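Possible metal-dependent hydrolase (Veillonella parvula, PDB 3RPC) binds two zinc ions in a metallo-beta-lactamase-type fold and is probably a metal-dependent hydrolase whose substrate is not known. Local coordinates at residues Tyr7-Ala13 with Val225-Val230; Asp27-Pro32 with Asp76-Ala82. All coordinates share one frame. Residue numbers count along the deposited sequence, not the author numbering.

Overall arrangement
Following the chain from its N terminus, strand 6-11 itself carries the first half of contact 1, residues 7-13, which meet the loop 225-230 that follows strand 221-225, more than 200 residues later. Contact 1 therefore closes a very long loop and joins the two mixed sheets of the alpha-beta-beta-alpha sandwich. Contact 2 lies wholly within that loop: residues 27-32, after strand 22-26, pack against the metal-binding turn and the start of helix 80-85 in segment 76-82. Contact centres are about 12 Å apart. Arg11 NH2 of contact 1 probably hydrogen-bonds to Phe29 O and Ala31 O, while Asp76, His77 and His226 bring both contacts to the same zinc ion.

Contact 1 of 2, residues Tyr7-Ala13 with Val225-Val230. With ZN (zinc ion), chain F.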
ATOM      1  N   TYR A   7     -16.057  19.291  10.707  1.00 17.12           N
ATOM      2  CA  TYR A   7     -15.194  18.413  11.479  1.00 16.43           C
ATOM      3  C   TYR A   7     -15.038  18.991  12.878  1.00 16.38           C
ATOM      4  O   TYR A   7     -14.571  20.118  13.045  1.00 18.70           O
ATOM      5  CB  TYR A   7     -13.820  18.239  10.800  1.00 18.54           C
ATOM      6  CG  TYR A   7     -12.854  17.434  11.643  1.00 16.62           C
ATOM      7  CD1 TYR A   7     -12.966  16.052  11.730  1.00 17.98           C
ATOM      8  CD2 TYR A   7     -11.850  18.055  12.378  1.00 17.99           C
ATOM      9  CE1 TYR A   7     -12.106  15.309  12.521  1.00 17.81           C
ATOM     10  CE2 TYR A   7     -10.980  17.317  13.166  1.00 17.33           C
ATOM     11  CZ  TYR A   7     -11.115  15.946  13.235  1.00 16.59           C
ATOM     12  OH  TYR A   7     -10.266  15.215  14.033  1.00 18.95           O
ATOM     13  N   THR A   8     -15.450  18.229  13.880  1.00 16.96           N
ATOM     14  CA  THR A   8     -15.224  18.613  15.260  1.00 18.03           C
ATOM     15  C   THR A   8     -14.060  17.811  15.799  1.00 18.02           C
ATOM     16  O   THR A   8     -14.134  16.583  15.909  1.00 17.18           O
ATOM     17  CB  THR A   8     -16.460  18.346  16.133  1.00 18.83           C
ATOM     18  OG1 THR A   8     -17.550  19.163  15.681  1.00 21.37           O
ATOM     19  CG2 THR A   8     -16.149  18.673  17.582  1.00 20.66           C
ATOM     20  N   HIS A   9     -12.968  18.490  16.125  1.00 15.72           N
ATOM     21  CA  HIS A   9     -11.848  17.771  16.689  1.00 15.13           C
ATOM     22  C   HIS A   9     -12.129  17.398  18.136  1.00 18.02           C
ATOM     23  O   HIS A   9     -12.690  18.201  18.874  1.00 19.60           O
ATOM     24  CB  HIS A   9     -10.547  18.558  16.615  1.00 15.77           C
ATOM     25  CG  HIS A   9      -9.375  17.699  16.925  1.00 15.12           C
ATOM     26  ND1 HIS A   9      -9.163  16.507  16.268  1.00 18.20           N
ATOM     27  CD2 HIS A   9      -8.405  17.797  17.864  1.00 18.40           C
ATOM     28  CE1 HIS A   9      -8.093  15.922  16.768  1.00 19.59           C
ATOM     29  NE2 HIS A   9      -7.614  16.682  17.736  1.00 17.74           N
ATOM     30  N   ILE A  10     -11.762  16.183  18.538  1.00 16.12           N
ATOM     31  CA  ILE A  10     -11.978  15.755  19.928  1.00 16.40           C
ATOM     32  C   ILE A  10     -10.652  15.731  20.698  1.00 16.19           C
ATOM     33  O   ILE A  10     -10.430  16.555  21.584  1.00 16.21           O
ATOM     34  CB  ILE A  10     -12.727  14.406  20.025  1.00 18.30           C
ATOM     35  CG1 ILE A  10     -14.085  14.499  19.320  1.00 20.34           C
ATOM     36  CG2 ILE A  10     -12.921  13.997  21.491  1.00 17.90           C
ATOM     37  CD1 ILE A  10     -15.015  15.551  19.889  1.00 21.79           C
ATOM     38  N   ARG A  11      -9.754  14.818  20.339  1.00 14.50           N
ATOM     39  CA  ARG A  11      -8.488  14.701  21.064  1.00 14.73           C
ATOM     40  C   ARG A  11      -7.594  13.715  20.327  1.00 13.95           C
ATOM     41  O   ARG A  11      -8.048  12.654  19.961  1.00 14.98           O
ATOM     42  CB  ARG A  11      -8.727  14.223  22.505  1.00 17.13           C
ATOM     43  CG  ARG A  11      -7.450  14.268  23.369  1.00 15.24           C
ATOM     44  CD  ARG A  11      -7.686  13.683  24.772  1.00 15.79           C
ATOM     45  NE  ARG A  11      -8.096  12.286  24.704  1.00 16.73           N
ATOM     46  CZ  ARG A  11      -8.470  11.559  25.755  1.00 18.36           C
ATOM     47  NH1 ARG A  11      -8.471  12.090  26.973  1.00 16.90           N
ATOM     48  NH2 ARG A  11      -8.841  10.292  25.590  1.00 17.88           N
ATOM     49  N   ASN A  12      -6.325  14.081  20.144  1.00 14.30           N
ATOM     50  CA  ASN A  12      -5.371  13.276  19.361  1.00 15.60           C
ATOM     51  C   ASN A  12      -5.859  13.097  17.916  1.00 14.05           C
ATOM     52  O   ASN A  12      -5.967  14.081  17.187  1.00 16.54           O
ATOM     53  CB  ASN A  12      -5.074  11.929  20.031  1.00 15.37           C
ATOM     54  CG  ASN A  12      -3.773  11.301  19.534  1.00 15.93           C
ATOM     55  OD1 ASN A  12      -2.753  11.990  19.389  1.00 17.20           O
ATOM     56  ND2 ASN A  12      -3.795  10.002  19.286  1.00 16.91           N
ATOM     57  N   ALA A  13      -6.180  11.868  17.517  1.00 15.78           N
ATOM     58  CA  ALA A  13      -6.737  11.622  16.183  1.00 14.48           C
ATOM     59  C   ALA A  13      -8.250  11.396  16.225  1.00 15.21           C
ATOM     60  O   ALA A  13      -8.865  11.090  15.208  1.00 16.16           O
ATOM     61  CB  ALA A  13      -6.051  10.420  15.517  1.00 14.42           C
ATOM     62  N   VAL A 225      -3.843  17.440  13.180  1.00 14.59           N
ATOM     63  CA  VAL A 225      -4.267  16.839  14.443  1.00 14.59           C
ATOM     64  C   VAL A 225      -3.234  15.824  14.953  1.00 14.88           C
ATOM     65  O   VAL A 225      -2.086  15.833  14.501  1.00 14.74           O
ATOM     66  CB  VAL A 225      -5.669  16.188  14.317  1.00 11.71           C
ATOM     67  CG1 VAL A 225      -6.707  17.245  13.931  1.00 16.30           C
ATOM     68  CG2 VAL A 225      -5.658  15.048  13.300  1.00 15.34           C
ATOM     69  N   HIS A 226      -3.635  14.961  15.888  1.00 15.53           N
ATOM     70  CA  HIS A 226      -2.754  13.938  16.472  1.00 13.36           C
ATOM     71  C   HIS A 226      -1.645  14.568  17.322  1.00 13.17           C
ATOM     72  O   HIS A 226      -0.501  14.116  17.320  1.00 15.41           O
ATOM     73  CB  HIS A 226      -2.178  13.012  15.376  1.00 14.07           C
ATOM     74  CG  HIS A 226      -1.780  11.650  15.868  1.00 14.03           C
ATOM     75  ND1 HIS A 226      -0.827  11.459  16.844  1.00 15.54           N
ATOM     76  CD2 HIS A 226      -2.193  10.410  15.501  1.00 14.99           C
ATOM     77  CE1 HIS A 226      -0.678  10.165  17.069  1.00 18.37           C
ATOM     78  NE2 HIS A 226      -1.494   9.506  16.266  1.00 16.39           N
HETATM   79  N   MSE A 227      -2.003  15.600  18.085  1.00 13.44           N
HETATM   80  CA  MSE A 227      -1.020  16.310  18.894  1.00 14.70           C
HETATM   81  C   MSE A 227      -1.443  16.508  20.347  1.00 15.18           C
HETATM   82  O   MSE A 227      -2.625  16.394  20.690  1.00 16.88           O
HETATM   83  CB  MSE A 227      -0.716  17.670  18.265  1.00 15.37           C
HETATM   84  CG  MSE A 227       0.045  17.529  16.951  1.00 14.20           C
HETATM   85 SE   MSE A 227       0.340  19.192  15.983  0.72 15.99          SE
HETATM   86  CE  MSE A 227      -1.439  19.399  15.227  1.00 19.18           C
ATOM     87  N   ASP A 228      -0.441  16.798  21.174  1.00 14.16           N
ATOM     88  CA  ASP A 228      -0.638  17.230  22.555  1.00 14.55           C
ATOM     89  C   ASP A 228      -1.460  16.230  23.375  1.00 16.53           C
ATOM     90  O   ASP A 228      -2.187  16.631  24.292  1.00 18.62           O
ATOM     91  CB  ASP A 228      -1.315  18.608  22.599  1.00 16.46           C
ATOM     92  CG  ASP A 228      -0.526  19.703  21.877  1.00 19.04           C
ATOM     93  OD1 ASP A 228       0.610  19.465  21.447  1.00 20.55           O
ATOM     94  OD2 ASP A 228      -1.070  20.822  21.743  1.00 25.30           O
ATOM     95  N   THR A 229      -1.345  14.942  23.070  1.00 16.12           N
ATOM     96  CA  THR A 229      -2.136  13.925  23.766  1.00 14.51           C
ATOM     97  C   THR A 229      -1.309  12.713  24.197  1.00 16.70           C
ATOM     98  O   THR A 229      -1.258  12.385  25.391  1.00 18.19           O
ATOM     99  CB  THR A 229      -3.318  13.442  22.904  1.00 15.43           C
ATOM    100  OG1 THR A 229      -4.060  14.573  22.430  1.00 17.03           O
ATOM    101  CG2 THR A 229      -4.247  12.535  23.727  1.00 15.62           C
ATOM    102  N   VAL A 230      -0.685  12.029  23.239  1.00 16.04           N
ATOM    103  CA  VAL A 230       0.142  10.877  23.582  1.00 16.48           C
ATOM    104  C   VAL A 230       1.555  11.344  23.920  1.00 14.86           C
ATOM    105  O   VAL A 230       1.918  12.495  23.659  1.00 17.77           O
ATOM    106  CB  VAL A 230       0.150   9.772  22.487  1.00 17.30           C
ATOM    107  CG1 VAL A 230      -1.257   9.187  22.302  1.00 21.17           C
ATOM    108  CG2 VAL A 230       0.704  10.279  21.158  1.00 16.35           C
TER
HETATM  109 ZN    ZN F 302      -1.410   7.244  16.204  0.71 16.48          ZN
HETATM  110  O   HOH W   1      -5.444  16.728  20.313  1.00 16.38           O
HETATM  111  O   HOH W   2      -0.534  13.473  20.677  1.00 16.50           O
HETATM  112  O   HOH W   3      -0.819   5.107  16.830  1.00 22.04           O
HETATM  113  O   HOH W   4       1.127   7.525  16.433  1.00 16.97           O
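Asn12 dominates this contact, burying 115 Å² where the chain leaves strand 6-11, just past a classic beta bulge in which Ile10 and Arg11 both face Thr14. Its CA lies 4.0 Å from that of His226. With a positive phi of 60°, Asn12 turns its carbonyl to the second segment, and His226 N donates a hydrogen bond to Asn12 O at 2.8 Å, although the position of this oxygen is less certain. The side chain enters the 225-230 turn: Asn12 OD1 sits over one face of the His226 imidazole and accepts from water 2 (3.0 Å), which in turn accepts from Val230 N (2.9 Å). Asn12 ND2 is hydrogen-bonded to Asp76 O, part of contact 2. Water 1 accepts from Asn12 N at 2.8 Å and donates to Met227 O at 2.9 Å.

Val225 packs against the aromatic side chains of the strand: Val225 CG1 makes a CH-pi contact over the His9 ring, 3.7 Å from the centroid, while Tyr7 OH and His9 ND1 are hydrogen-bonded at 2.8 Å. Thr229 CB lies 3.7 Å from Asn12 CB, and Thr229 OG1 donates to Met227 O (2.9 Å) within the turn.

His226 NE2 binds zinc at 2.3 Å. Here strand-end loops of the two sheets converge on the dinuclear zinc site, as in the metallo-beta-lactamase fold.

Contact 2 of 2, residues Asp27-Pro32 with Asp76-Ala82; sequences DPFLAP and DHWDDTA. With ZN (zinc ion), chain F.
At the zinc site of this metallo-beta-lactamase fold, the HxHxDH motif ends in Asp76 and His77, and the irregular loop 27-32 covers that turn and the start of helix 80-85. The loop is left-handed at Asp27 (phi/psi 43/62), bent at Leu30 (-112/6) and otherwise extended. The register pairs Asp27 with His77 (CA-CA 4.3 Å) and Ala31 with Thr81 (5.4 Å). Asp76 OD2 and His77 NE2 bind zinc at 2.4 and 2.2 Å. The Phe29 ring (chi1 t) lays its face on Asp76 CA, 3.8 Å from the centroid. Pro28 CG meets the Trp78 ring edge at CE3 (3.7 Å), and Leu30 CB packs on Thr81 CG2 (3.7 Å). Asp79 (chi1 p) is the N-cap: OD1 accepts from Ala82 N (3.0 Å) and Leu30 N (2.9 Å), OD2 weakly from Ala31 N (2.9 Å). Asp27 OD2, also hydrogen-bonded to Thr71 OG1, accepts from His77 ND1 at 2.7 Å (chi1 m for both). This second-shell carboxylate fixes the imidazole tautomer, proton on ND1 and NE2 lone pair toward zinc.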
ATOM      1  N   ASP A  27     -11.542   7.132  14.922  1.00 15.69           N
ATOM      2  CA  ASP A  27     -10.428   6.682  15.757  1.00 14.62           C
ATOM      3  C   ASP A  27     -10.582   7.058  17.235  1.00 15.09           C
ATOM      4  O   ASP A  27      -9.739   7.764  17.794  1.00 15.53           O
ATOM      5  CB  ASP A  27      -9.104   7.213  15.187  1.00 15.14           C
ATOM      6  CG  ASP A  27      -8.707   6.511  13.891  1.00 17.65           C
ATOM      7  OD1 ASP A  27      -9.498   5.701  13.378  1.00 16.52           O
ATOM      8  OD2 ASP A  27      -7.604   6.785  13.372  1.00 16.05           O
ATOM      9  N   PRO A  28     -11.636   6.544  17.883  1.00 14.47           N
ATOM     10  CA  PRO A  28     -11.933   6.936  19.267  1.00 16.00           C
ATOM     11  C   PRO A  28     -10.992   6.311  20.300  1.00 14.11           C
ATOM     12  O   PRO A  28     -10.998   5.089  20.508  1.00 15.73           O
ATOM     13  CB  PRO A  28     -13.361   6.416  19.468  1.00 15.21           C
ATOM     14  CG  PRO A  28     -13.405   5.203  18.594  1.00 15.28           C
ATOM     15  CD  PRO A  28     -12.650   5.612  17.356  1.00 14.48           C
ATOM     16  N   PHE A  29     -10.197   7.173  20.927  1.00 14.38           N
ATOM     17  CA  PHE A  29      -9.319   6.835  22.031  1.00 13.66           C
ATOM     18  C   PHE A  29      -9.835   7.713  23.153  1.00 15.03           C
ATOM     19  O   PHE A  29      -9.577   8.913  23.171  1.00 17.18           O
ATOM     20  CB  PHE A  29      -7.884   7.205  21.618  1.00 16.56           C
ATOM     21  CG  PHE A  29      -6.880   7.287  22.749  1.00 16.19           C
ATOM     22  CD1 PHE A  29      -6.862   6.358  23.781  1.00 19.41           C
ATOM     23  CD2 PHE A  29      -5.901   8.275  22.733  1.00 15.84           C
ATOM     24  CE1 PHE A  29      -5.912   6.441  24.800  1.00 19.52           C
ATOM     25  CE2 PHE A  29      -4.947   8.355  23.737  1.00 20.43           C
ATOM     26  CZ  PHE A  29      -4.949   7.439  24.771  1.00 20.21           C
ATOM     27  N   LEU A  30     -10.619   7.122  24.050  1.00 15.23           N
ATOM     28  CA  LEU A  30     -11.481   7.918  24.928  1.00 15.51           C
ATOM     29  C   LEU A  30     -11.100   7.905  26.413  1.00 16.95           C
ATOM     30  O   LEU A  30     -11.828   8.460  27.243  1.00 17.60           O
ATOM     31  CB  LEU A  30     -12.956   7.508  24.739  1.00 15.49           C
ATOM     32  CG  LEU A  30     -13.463   7.556  23.290  1.00 17.17           C
ATOM     33  CD1 LEU A  30     -14.953   7.195  23.204  1.00 17.26           C
ATOM     34  CD2 LEU A  30     -13.201   8.930  22.674  1.00 17.43           C
ATOM     35  N   ALA A  31      -9.969   7.295  26.752  1.00 16.23           N
ATOM     36  CA  ALA A  31      -9.577   7.132  28.157  1.00 17.32           C
ATOM     37  C   ALA A  31      -9.441   8.455  28.901  1.00 17.45           C
ATOM     38  O   ALA A  31      -9.034   9.467  28.328  1.00 16.79           O
ATOM     39  CB  ALA A  31      -8.262   6.347  28.249  1.00 20.10           C
ATOM     40  N   PRO A  32      -9.761   8.455  30.204  1.00 18.49           N
ATOM     41  CA  PRO A  32      -9.479   9.658  30.997  1.00 16.51           C
ATOM     42  C   PRO A  32      -7.985   9.982  31.040  1.00 18.94           C
ATOM     43  O   PRO A  32      -7.151   9.109  30.795  1.00 17.47           O
ATOM     44  CB  PRO A  32      -9.977   9.284  32.402  1.00 17.67           C
ATOM     45  CG  PRO A  32     -10.988   8.183  32.163  1.00 17.67           C
ATOM     46  CD  PRO A  32     -10.469   7.418  30.971  1.00 17.77           C
ATOM     47  N   ASP A  76      -4.045   4.411  20.778  1.00 17.57           N
ATOM     48  CA  ASP A  76      -4.389   5.822  20.658  1.00 15.37           C
ATOM     49  C   ASP A  76      -5.388   6.107  19.538  1.00 14.68           C
ATOM     50  O   ASP A  76      -5.637   7.269  19.211  1.00 15.23           O
ATOM     51  CB  ASP A  76      -3.134   6.702  20.531  1.00 17.54           C
ATOM     52  CG  ASP A  76      -2.310   6.371  19.304  1.00 17.58           C
ATOM     53  OD1 ASP A  76      -1.999   5.178  19.110  1.00 17.36           O
ATOM     54  OD2 ASP A  76      -1.956   7.315  18.550  1.00 20.04           O
ATOM     55  N   HIS A  77      -5.963   5.040  18.973  1.00 16.40           N
ATOM     56  CA  HIS A  77      -7.035   5.142  17.980  1.00 13.83           C
ATOM     57  C   HIS A  77      -8.253   4.272  18.307  1.00 16.13           C
ATOM     58  O   HIS A  77      -9.278   4.375  17.645  1.00 16.51           O
ATOM     59  CB  HIS A  77      -6.491   4.780  16.594  1.00 13.90           C
ATOM     60  CG  HIS A  77      -5.397   5.691  16.152  1.00 13.71           C
ATOM     61  ND1 HIS A  77      -5.586   6.679  15.212  1.00 15.61           N
ATOM     62  CD2 HIS A  77      -4.117   5.805  16.571  1.00 14.20           C
ATOM     63  CE1 HIS A  77      -4.461   7.356  15.061  1.00 16.31           C
ATOM     64  NE2 HIS A  77      -3.556   6.842  15.872  1.00 16.27           N
ATOM     65  N   TRP A  78      -8.125   3.418  19.318  1.00 15.64           N
ATOM     66  CA  TRP A  78      -9.168   2.453  19.655  1.00 15.18           C
ATOM     67  C   TRP A  78      -8.829   1.874  21.017  1.00 16.31           C
ATOM     68  O   TRP A  78      -7.868   1.112  21.156  1.00 18.37           O
ATOM     69  CB  TRP A  78      -9.236   1.327  18.609  1.00 15.51           C
ATOM     70  CG  TRP A  78     -10.330   0.320  18.851  1.00 16.10           C
ATOM     71  CD1 TRP A  78     -10.178  -0.987  19.221  1.00 17.31           C
ATOM     72  CD2 TRP A  78     -11.735   0.545  18.732  1.00 17.69           C
ATOM     73  NE1 TRP A  78     -11.412  -1.589  19.344  1.00 17.24           N
ATOM     74  CE2 TRP A  78     -12.384  -0.667  19.050  1.00 18.53           C
ATOM     75  CE3 TRP A  78     -12.509   1.660  18.397  1.00 16.68           C
ATOM     76  CZ2 TRP A  78     -13.777  -0.794  19.037  1.00 17.53           C
ATOM     77  CZ3 TRP A  78     -13.887   1.536  18.387  1.00 16.69           C
ATOM     78  CH2 TRP A  78     -14.507   0.314  18.705  1.00 16.79           C
ATOM     79  N   ASP A  79      -9.582   2.258  22.041  1.00 17.01           N
ATOM     80  CA  ASP A  79      -9.207   1.838  23.390  1.00 18.99           C
ATOM     81  C   ASP A  79     -10.364   1.207  24.158  1.00 19.87           C
ATOM     82  O   ASP A  79     -11.505   1.197  23.682  1.00 17.70           O
ATOM     83  CB  ASP A  79      -8.559   2.991  24.185  1.00 17.61           C
ATOM     84  CG  ASP A  79      -9.552   4.055  24.623  1.00 19.03           C
ATOM     85  OD1 ASP A  79     -10.611   4.224  23.973  1.00 16.79           O
ATOM     86  OD2 ASP A  79      -9.241   4.745  25.623  1.00 19.38           O
ATOM     87  N   ASP A  80     -10.051   0.664  25.332  1.00 19.06           N
ATOM     88  CA  ASP A  80     -11.061   0.019  26.168  1.00 18.40           C
ATOM     89  C   ASP A  80     -12.228   0.946  26.480  1.00 16.58           C
ATOM     90  O   ASP A  80     -13.381   0.520  26.467  1.00 19.02           O
ATOM     91  CB  ASP A  80     -10.436  -0.499  27.462  1.00 23.03           C
ATOM     92  CG  ASP A  80      -9.705  -1.814  27.271  1.00 37.62           C
ATOM     93  OD1 ASP A  80      -9.921  -2.466  26.226  1.00 37.05           O
ATOM     94  OD2 ASP A  80      -8.925  -2.202  28.170  1.00 41.41           O
ATOM     95  N   THR A  81     -11.935   2.214  26.738  1.00 18.20           N
ATOM     96  CA  THR A  81     -13.003   3.158  27.037  1.00 17.32           C
ATOM     97  C   THR A  81     -13.964   3.258  25.860  1.00 18.20           C
ATOM     98  O   THR A  81     -15.180   3.238  26.039  1.00 19.26           O
ATOM     99  CB  THR A  81     -12.462   4.539  27.393  1.00 17.55           C
ATOM    100  OG1 THR A  81     -11.579   4.424  28.517  1.00 19.44           O
ATOM    101  CG2 THR A  81     -13.608   5.485  27.723  1.00 16.12           C
ATOM    102  N   ALA A  82     -13.416   3.346  24.652  1.00 17.78           N
ATOM    103  CA  ALA A  82     -14.252   3.362  23.459  1.00 17.64           C
ATOM    104  C   ALA A  82     -15.059   2.077  23.337  1.00 20.10           C
ATOM    105  O   ALA A  82     -16.256   2.112  23.080  1.00 18.67           O
ATOM    106  CB  ALA A  82     -13.395   3.572  22.217  1.00 18.11           C
TER
HETATM  107 ZN    ZN F 302      -1.410   7.244  16.204  0.71 16.48          ZN
HETATM  108  O   HOH W   5      -6.977   9.509  18.900  1.00 18.24           O
HETATM  109  O   HOH W   3      -0.819   5.107  16.830  1.00 22.04           O
HETATM  110  O   HOH W   4       1.127   7.525  16.433  1.00 16.97           O